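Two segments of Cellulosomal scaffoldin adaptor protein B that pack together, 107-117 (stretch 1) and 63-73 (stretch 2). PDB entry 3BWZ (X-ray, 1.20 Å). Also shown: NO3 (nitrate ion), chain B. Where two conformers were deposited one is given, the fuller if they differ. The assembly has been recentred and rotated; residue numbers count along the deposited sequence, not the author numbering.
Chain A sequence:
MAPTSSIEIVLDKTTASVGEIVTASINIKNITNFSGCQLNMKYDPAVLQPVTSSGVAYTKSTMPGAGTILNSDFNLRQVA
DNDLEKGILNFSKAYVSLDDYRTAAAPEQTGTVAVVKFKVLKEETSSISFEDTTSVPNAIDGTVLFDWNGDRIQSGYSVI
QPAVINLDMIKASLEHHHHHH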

# COMPACT_ATOMS: atom_id res chain seq x y z
N PRO A 107 -6.82 -10.85 -16.08
CA PRO A 107 -6.85 -9.83 -15.03
C PRO A 107 -5.93 -10.16 -13.85
O PRO A 107 -5.80 -11.31 -13.44
CB PRO A 107 -8.32 -9.80 -14.59
CG PRO A 107 -8.84 -11.14 -14.93
CD PRO A 107 -8.13 -11.51 -16.22
N GLU A 108 -5.29 -9.12 -13.34
CA GLU A 108 -4.38 -9.20 -12.20
C GLU A 108 -5.13 -9.13 -10.89
O GLU A 108 -5.18 -8.08 -10.25
CB GLU A 108 -3.46 -8.01 -12.26
CG GLU A 108 -2.63 -7.96 -13.48
CD GLU A 108 -1.85 -6.69 -13.56
OE1 GLU A 108 -1.98 -5.81 -12.68
OE2 GLU A 108 -1.10 -6.57 -14.53
N GLN A 109 -5.71 -10.25 -10.46
CA GLN A 109 -6.64 -10.30 -9.33
C GLN A 109 -5.95 -10.54 -8.00
O GLN A 109 -6.55 -10.27 -6.95
CB GLN A 109 -7.71 -11.37 -9.58
CG GLN A 109 -8.43 -11.12 -10.90
CD GLN A 109 -9.68 -11.93 -11.08
OE1 GLN A 109 -9.90 -12.97 -10.42
NE2 GLN A 109 -10.52 -11.47 -11.94
N THR A 110 -4.73 -11.06 -8.05
CA THR A 110 -3.99 -11.44 -6.85
C THR A 110 -2.54 -11.04 -7.05
O THR A 110 -1.92 -11.42 -8.03
CB THR A 110 -4.08 -12.95 -6.60
OG1 THR A 110 -5.45 -13.26 -6.32
CG2 THR A 110 -3.21 -13.38 -5.43
N GLY A 111 -2.00 -10.27 -6.11
CA GLY A 111 -0.59 -9.89 -6.17
C GLY A 111 -0.29 -8.71 -5.30
O GLY A 111 -1.14 -8.25 -4.54
N THR A 112 0.94 -8.23 -5.39
CA THR A 112 1.39 -7.10 -4.58
C THR A 112 1.28 -5.85 -5.44
O THR A 112 1.95 -5.75 -6.47
CB THR A 112 2.85 -7.32 -4.11
OG1 THR A 112 2.91 -8.54 -3.34
CG2 THR A 112 3.38 -6.15 -3.31
N VAL A 113 0.44 -4.92 -5.03
CA VAL A 113 0.22 -3.73 -5.82
C VAL A 113 1.34 -2.72 -5.67
O VAL A 113 1.56 -1.94 -6.59
CB VAL A 113 -1.15 -3.09 -5.54
CG1 VAL A 113 -2.27 -4.04 -5.89
CG2 VAL A 113 -1.31 -2.59 -4.17
N ALA A 114 2.00 -2.69 -4.52
CA ALA A 114 2.99 -1.69 -4.20
C ALA A 114 3.70 -2.15 -2.95
O ALA A 114 3.16 -2.95 -2.17
CB ALA A 114 2.30 -0.32 -3.96
N VAL A 115 4.89 -1.58 -2.73
CA VAL A 115 5.68 -1.85 -1.56
C VAL A 115 6.11 -0.52 -0.95
O VAL A 115 6.55 0.40 -1.66
CB VAL A 115 6.91 -2.67 -1.98
CG1 VAL A 115 7.89 -2.85 -0.87
CG2 VAL A 115 6.49 -4.01 -2.51
N VAL A 116 5.98 -0.42 0.37
CA VAL A 116 6.51 0.73 1.11
C VAL A 116 7.49 0.18 2.12
O VAL A 116 7.13 -0.60 3.00
CB VAL A 116 5.41 1.57 1.81
CG1 VAL A 116 6.07 2.76 2.54
CG2 VAL A 116 4.39 2.04 0.80
N LYS A 117 8.74 0.62 2.01
CA LYS A 117 9.77 0.28 2.95
C LYS A 117 9.87 1.37 4.02
O LYS A 117 9.80 2.55 3.72
CB LYS A 117 11.09 0.10 2.23
CG LYS A 117 11.08 -1.16 1.37
CD LYS A 117 12.28 -1.24 0.46
CE LYS A 117 12.33 -2.55 -0.27
NZ LYS A 117 12.76 -3.66 0.61
N NO3 B . 11.27 0.38 -7.04
O1 NO3 B . 11.67 -0.74 -6.32
O2 NO3 B . 11.78 1.62 -6.64
O3 NO3 B . 10.10 0.31 -7.81
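Stretch 2 (63-73) MPGAGTILNSD

What polar contacts fix the two stretches to each other? At one end, Val-115 and Gly-65 form an antiparallel pair with both main-chain hydrogen bonds made: Gly-65 N gives its proton to Val-115 O at 2.8 Å, and Val-115 N gives its own to Gly-65 O at 3.0 Å. Further along, Thr-112 O accepts two protons, from Thr-68 N at 2.9 Å and from Ile-69 N at 3.2 Å, so one carbonyl holds the start of a turn. The Thr-68 side chain, with chi1 in the p well, completes this cluster: its OG1 accepts from Thr-112 N at 2.9 Å in a nearly straight bond. At the far end Leu-70 N donates to the carboxylate of Glu-108, 2.8 Å to OE1. The other oxygen, Glu-108 OE2, takes a hydrogen bond from a water at 3.1 Å; the same water accepts from Asn-71 N at 2.9 Å and is hydrogen-bonded to Ser-72 OG, also at 2.9 Å.

How does the backbone of stretch 2 run? It lies antiparallel to the strand 111-117, so that Pro-64 falls by Val-116, Gly-65 by Val-115 and Gly-67 by Ala-114, with CA atoms 5.3, 4.9 and 4.4 Å apart respectively. Regular pairing is brief. Around Gly-65 and Ala-66 the chain is extended, with phi near -65° and psi near 150-160°; beyond Gly-67 it turns, and Leu-70 takes positive phi and psi (64° and 34°). Asn-71 ND2 reaches back to Gly-67 O at 2.6 Å, bracing the turn from within stretch 2. On stretch 1, Val-113 departs from the extended form, with psi at -29°.

Why can the chains come so close at the glycines? Gly-67 CA lies 3.3 Å from Thr-112 O in a CA-H...O contact, and a CB here would point into that same oxygen, about 2.0 Å away. Gly-111 is similarly confined: a CB would come within 2.6 Å of Ile-69 CG2, and its own backbone angles also call for glycine. Gly-65 is different, since there is room for a side chain. A second CA-H...O contact, Ala-114 CA to Gly-65 O at 3.3 Å, adds to the close approach beside the paired residues.

Which side chains fill the remaining space? Ile-69 has the largest covered area of the contact and points toward stretch 1; its CD1 rests 3.7 Å from Val-113 CG1, while its CB is 3.4 Å from Glu-108 OE1. Leu-70 CD1 adds a looser contact with Val-113 CB at 4.2 Å. At the other end the CA-to-CB bond of Pro-64 points toward the strand, its CB lying 3.9 Å from Ala-114 CB and 3.8 Å from Val-116 CG2. Ala-66 points away; its N donates instead to O3 of the nitrate ion at 2.9 Å, which is probably from the crystallisation liquor. In all, the two stretches bury 682 Å².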

# COMPACT_ATOMS: atom_id res chain seq x y z
N MET A 63 6.40 8.07 -4.88
CA MET A 63 5.51 6.95 -5.05
C MET A 63 6.08 5.69 -4.36
O MET A 63 7.28 5.49 -4.35
CB MET A 63 5.36 6.75 -6.56
CG MET A 63 4.32 5.79 -6.98
SD MET A 63 2.68 6.50 -6.77
CE MET A 63 1.69 5.02 -6.93
N PRO A 64 5.22 4.82 -3.82
CA PRO A 64 5.67 3.51 -3.37
C PRO A 64 6.40 2.73 -4.45
O PRO A 64 6.25 3.00 -5.64
CB PRO A 64 4.37 2.82 -2.94
CG PRO A 64 3.51 3.96 -2.52
CD PRO A 64 3.78 4.99 -3.56
N GLY A 65 7.18 1.76 -4.02
CA GLY A 65 7.87 0.89 -4.94
C GLY A 65 6.96 -0.06 -5.68
O GLY A 65 5.82 -0.35 -5.27
N ALA A 66 7.48 -0.55 -6.80
CA ALA A 66 6.77 -1.50 -7.64
C ALA A 66 6.48 -2.78 -6.86
O ALA A 66 7.25 -3.21 -6.01
CB ALA A 66 7.59 -1.81 -8.88
N GLY A 67 5.38 -3.41 -7.21
CA GLY A 67 5.05 -4.72 -6.72
C GLY A 67 5.13 -5.75 -7.83
O GLY A 67 5.95 -5.64 -8.73
N THR A 68 4.29 -6.78 -7.73
CA THR A 68 4.26 -7.88 -8.68
C THR A 68 3.11 -7.79 -9.68
O THR A 68 3.07 -8.57 -10.63
CB THR A 68 4.19 -9.23 -7.96
OG1 THR A 68 3.00 -9.25 -7.21
CG2 THR A 68 5.38 -9.45 -7.04
N ILE A 69 2.21 -6.84 -9.49
CA ILE A 69 1.15 -6.54 -10.44
C ILE A 69 1.12 -5.03 -10.66
O ILE A 69 1.88 -4.31 -10.04
CB ILE A 69 -0.24 -7.08 -10.00
CG1 ILE A 69 -0.70 -6.49 -8.67
CG2 ILE A 69 -0.25 -8.62 -9.99
CD1 ILE A 69 -2.12 -6.90 -8.28
N LEU A 70 0.31 -4.57 -11.62
CA LEU A 70 0.26 -3.15 -12.04
C LEU A 70 1.59 -2.72 -12.64
O LEU A 70 1.99 -1.56 -12.56
CB LEU A 70 -0.19 -2.18 -10.95
CG LEU A 70 -1.59 -2.41 -10.41
CD1 LEU A 70 -1.89 -1.41 -9.29
CD2 LEU A 70 -2.64 -2.32 -11.52
N ASN A 71 2.22 -3.66 -13.32
CA ASN A 71 3.54 -3.52 -13.90
C ASN A 71 3.57 -3.58 -15.43
O ASN A 71 4.64 -3.48 -16.04
CB ASN A 71 4.43 -4.63 -13.27
CG ASN A 71 5.07 -4.21 -12.01
OD1 ASN A 71 5.31 -3.05 -11.69
ND2 ASN A 71 5.30 -5.23 -11.21
N SER A 72 2.41 -3.70 -16.05
CA SER A 72 2.33 -3.82 -17.51
C SER A 72 2.15 -2.45 -18.16
O SER A 72 1.70 -1.50 -17.54
CB SER A 72 1.15 -4.70 -17.92
OG SER A 72 1.30 -6.00 -17.34
N ASP A 73 2.49 -2.38 -19.45
CA ASP A 73 2.44 -1.13 -20.22
C ASP A 73 1.02 -0.81 -20.69
O ASP A 73 0.72 -0.84 -21.90
CB ASP A 73 3.37 -1.22 -21.44
CG ASP A 73 4.84 -1.04 -21.15
OD1 ASP A 73 5.25 -0.82 -20.00
OD2 ASP A 73 5.60 -1.10 -22.16
O HOH W 1 1.95 -6.25 -14.55